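Local atomic coordinates of ABC transporter, periplasmic substrate-binding protein (Thermotoga maritima, PDB entry 2HPG), a protein that probably captures a solute in the periplasm and delivers it to the membrane components of a tripartite ATP-independent (TRAP) transporter. Residues 71-76 against 225-230. Sequence-based numbering, arbitrary orientation.
Sequences NTDSAR and FLLINF
Thr72 and Phe230 form an antiparallel hydrogen-bonded pair, Thr72 N giving to Phe230 O at 2.8 Å and Phe230 N returning a bond to Thr72 O at 2.9 Å. Asn229 adds a side-chain bond: its ND2 reaches Thr72 O at 3.0 Å, almost straight, with the acceptor in its amide plane. The two donors approach Thr72 O from opposite faces of the carbonyl plane, giving this buried oxygen two grips. Asparagine suits the place because its amide can give and accept at once: CG lies beside the backbone N (chi1 -72°), ND2 gives to Thr72 O, and OD1 accepts from Tyr23 and Gln139, which probably fix the amide's rotation. The side chain of Asn71 crosses that of Asn229 obliquely, their amide planes 54° apart. Thr72 and Phe230 turn their side chains to the same face, where the Thr72 methyl, CG2, lies 3.4 Å from Phe230 O; beta-branched threonine favours an extended strand. Ser74 CB comes within 3.9 Å of Phe230 CE2, and Ile228 O lies in plane at the ring's edge. A broad, apolar ring suits this buried face, where it also meets Phe135. The strand axes run at 124° to each other. A water accepts from Ser74 N and lies close to Ile228 O, though that second bond is unusually short and doubtful. Asp73 N-caps helix 74-77, its short carboxylate accepting from Arg76 N at OD1. Strand 68-73, parallel to 9-14, thus meets long strand 218-234, which also pairs with 130-146, consistent with the two-domain alpha/beta fold of DctP-family periplasmic solute-binding proteins.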
ATOM      1  N   ASN A  71       8.759  -5.010   0.862  1.00 18.54           N
ATOM      2  CA  ASN A  71       7.393  -4.545   0.971  1.00 17.91           C
ATOM      3  C   ASN A  71       7.292  -3.316   0.095  1.00 18.03           C
ATOM      4  O   ASN A  71       7.785  -2.258   0.472  1.00 18.46           O
ATOM      5  CB  ASN A  71       7.109  -4.195   2.437  1.00 17.61           C
ATOM      6  CG  ASN A  71       5.768  -3.491   2.648  1.00 17.64           C
ATOM      7  OD1 ASN A  71       4.722  -4.035   2.327  1.00 13.73           O
ATOM      8  ND2 ASN A  71       5.803  -2.303   3.261  1.00 17.35           N
ATOM      9  N   THR A  72       6.693  -3.444  -1.083  1.00 17.76           N
ATOM     10  CA  THR A  72       6.582  -2.299  -1.997  1.00 17.65           C
ATOM     11  C   THR A  72       5.104  -2.100  -2.386  1.00 18.05           C
ATOM     12  O   THR A  72       4.221  -2.470  -1.623  1.00 16.81           O
ATOM     13  CB  THR A  72       7.511  -2.501  -3.210  1.00 17.46           C
ATOM     14  OG1 THR A  72       7.503  -1.332  -4.036  1.00 17.88           O
ATOM     15  CG2 THR A  72       7.101  -3.708  -4.011  1.00 16.60           C
ATOM     16  N   ASP A  73       4.824  -1.500  -3.548  1.00 18.59           N
ATOM     17  CA  ASP A  73       3.438  -1.350  -4.003  1.00 18.97           C
ATOM     18  C   ASP A  73       3.331  -1.314  -5.530  1.00 19.39           C
ATOM     19  O   ASP A  73       4.352  -1.335  -6.221  1.00 18.81           O
ATOM     20  CB  ASP A  73       2.819  -0.115  -3.371  1.00 19.29           C
ATOM     21  CG  ASP A  73       3.536   1.156  -3.747  1.00 20.32           C
ATOM     22  OD1 ASP A  73       4.070   1.265  -4.874  1.00 20.74           O
ATOM     23  OD2 ASP A  73       3.536   2.065  -2.906  1.00 22.38           O
ATOM     24  N   SER A  74       2.100  -1.288  -6.052  1.00 19.88           N
ATOM     25  CA  SER A  74       1.876  -1.329  -7.507  1.00 19.97           C
ATOM     26  C   SER A  74       2.200   0.004  -8.181  1.00 21.07           C
ATOM     27  O   SER A  74       2.343   0.074  -9.395  1.00 21.30           O
ATOM     28  CB  SER A  74       0.455  -1.791  -7.854  1.00 20.64           C
ATOM     29  OG  SER A  74      -0.535  -0.869  -7.426  1.00 19.28           O
ATOM     30  N   ALA A  75       2.340   1.068  -7.402  1.00 22.03           N
ATOM     31  CA  ALA A  75       2.807   2.324  -7.939  1.00 23.25           C
ATOM     32  C   ALA A  75       4.281   2.181  -8.345  1.00 24.10           C
ATOM     33  O   ALA A  75       4.743   2.843  -9.271  1.00 24.62           O
ATOM     34  CB  ALA A  75       2.614   3.453  -6.928  1.00 22.65           C
ATOM     35  N   ARG A  76       5.009   1.320  -7.637  1.00 24.81           N
ATOM     36  CA  ARG A  76       6.389   0.978  -8.000  1.00 25.02           C
ATOM     37  C   ARG A  76       6.411  -0.079  -9.112  1.00 24.98           C
ATOM     38  O   ARG A  76       6.985   0.137 -10.176  1.00 24.97           O
ATOM     39  CB  ARG A  76       7.144   0.491  -6.749  1.00 25.42           C
ATOM     40  CG  ARG A  76       8.488  -0.207  -6.994  1.00 27.83           C
ATOM     41  CD  ARG A  76       9.633   0.763  -7.076  1.00 34.34           C
ATOM     42  NE  ARG A  76       9.996   1.259  -5.743  1.00 36.69           N
ATOM     43  CZ  ARG A  76      11.150   1.854  -5.443  1.00 38.66           C
ATOM     44  NH1 ARG A  76      12.089   2.018  -6.372  1.00 39.77           N
ATOM     45  NH2 ARG A  76      11.378   2.273  -4.195  1.00 38.29           N
ATOM     46  N   PHE A 225      -7.775   6.349  -1.198  1.00 15.84           N
ATOM     47  CA  PHE A 225      -6.876   5.222  -1.464  1.00 16.21           C
ATOM     48  C   PHE A 225      -7.096   4.129  -0.437  1.00 16.17           C
ATOM     49  O   PHE A 225      -7.311   4.405   0.742  1.00 15.93           O
ATOM     50  CB  PHE A 225      -5.381   5.582  -1.370  1.00 16.81           C
ATOM     51  CG  PHE A 225      -4.893   6.581  -2.369  1.00 15.83           C
ATOM     52  CD1 PHE A 225      -5.009   6.361  -3.728  1.00 16.64           C
ATOM     53  CD2 PHE A 225      -4.226   7.702  -1.943  1.00 16.04           C
ATOM     54  CE1 PHE A 225      -4.528   7.277  -4.619  1.00 15.94           C
ATOM     55  CE2 PHE A 225      -3.747   8.621  -2.820  1.00 18.15           C
ATOM     56  CZ  PHE A 225      -3.887   8.418  -4.168  1.00 18.17           C
ATOM     57  N   LEU A 226      -7.057   2.882  -0.902  1.00 16.78           N
ATOM     58  CA  LEU A 226      -6.768   1.736  -0.045  1.00 16.76           C
ATOM     59  C   LEU A 226      -5.370   1.257  -0.414  1.00 16.93           C
ATOM     60  O   LEU A 226      -5.158   0.772  -1.529  1.00 17.22           O
ATOM     61  CB  LEU A 226      -7.773   0.606  -0.250  1.00 16.65           C
ATOM     62  CG  LEU A 226      -7.518  -0.595   0.646  1.00 16.67           C
ATOM     63  CD1 LEU A 226      -7.745  -0.235   2.108  1.00 17.55           C
ATOM     64  CD2 LEU A 226      -8.356  -1.781   0.205  1.00 17.00           C
ATOM     65  N   LEU A 227      -4.419   1.403   0.501  1.00 16.84           N
ATOM     66  CA  LEU A 227      -3.019   1.059   0.226  1.00 16.82           C
ATOM     67  C   LEU A 227      -2.780  -0.446   0.266  1.00 17.25           C
ATOM     68  O   LEU A 227      -2.818  -1.091   1.332  1.00 16.82           O
ATOM     69  CB  LEU A 227      -2.073   1.817   1.174  1.00 17.27           C
ATOM     70  CG  LEU A 227      -0.565   1.564   1.050  1.00 16.51           C
ATOM     71  CD1 LEU A 227      -0.105   1.404  -0.386  1.00 15.81           C
ATOM     72  CD2 LEU A 227       0.175   2.728   1.745  1.00 16.92           C
ATOM     73  N   ILE A 228      -2.578  -0.997  -0.926  1.00 17.03           N
ATOM     74  CA  ILE A 228      -2.312  -2.405  -1.099  1.00 17.91           C
ATOM     75  C   ILE A 228      -0.818  -2.553  -1.317  1.00 17.48           C
ATOM     76  O   ILE A 228      -0.274  -2.038  -2.295  1.00 18.19           O
ATOM     77  CB  ILE A 228      -3.043  -2.958  -2.337  1.00 17.35           C
ATOM     78  CG1 ILE A 228      -4.559  -2.736  -2.222  1.00 19.02           C
ATOM     79  CG2 ILE A 228      -2.740  -4.448  -2.508  1.00 18.06           C
ATOM     80  CD1 ILE A 228      -5.270  -2.863  -3.596  1.00 19.16           C
ATOM     81  N   ASN A 229      -0.156  -3.250  -0.415  1.00 17.35           N
ATOM     82  CA  ASN A 229       1.270  -3.493  -0.579  1.00 17.40           C
ATOM     83  C   ASN A 229       1.516  -4.796  -1.309  1.00 17.93           C
ATOM     84  O   ASN A 229       0.750  -5.769  -1.166  1.00 17.23           O
ATOM     85  CB  ASN A 229       1.986  -3.483   0.763  1.00 17.06           C
ATOM     86  CG  ASN A 229       2.102  -2.088   1.354  1.00 16.48           C
ATOM     87  OD1 ASN A 229       1.472  -1.773   2.362  1.00 17.92           O
ATOM     88  ND2 ASN A 229       2.894  -1.236   0.707  1.00 15.07           N
ATOM     89  N   PHE A 230       2.589  -4.803  -2.098  1.00 17.99           N
ATOM     90  CA  PHE A 230       3.045  -5.991  -2.808  1.00 18.32           C
ATOM     91  C   PHE A 230       4.345  -6.465  -2.198  1.00 18.54           C
ATOM     92  O   PHE A 230       5.239  -5.677  -1.957  1.00 17.61           O
ATOM     93  CB  PHE A 230       3.254  -5.664  -4.278  1.00 18.78           C
ATOM     94  CG  PHE A 230       2.001  -5.674  -5.067  1.00 19.77           C
ATOM     95  CD1 PHE A 230       1.809  -6.616  -6.059  1.00 20.19           C
ATOM     96  CD2 PHE A 230       0.985  -4.767  -4.795  1.00 20.51           C
ATOM     97  CE1 PHE A 230       0.641  -6.631  -6.780  1.00 21.42           C
ATOM     98  CE2 PHE A 230      -0.187  -4.793  -5.513  1.00 20.53           C
ATOM     99  CZ  PHE A 230      -0.347  -5.726  -6.514  1.00 21.15           C
TER
HETATM  100  O   HOH W   1      -0.468  -0.821  -4.521  1.00 15.70           O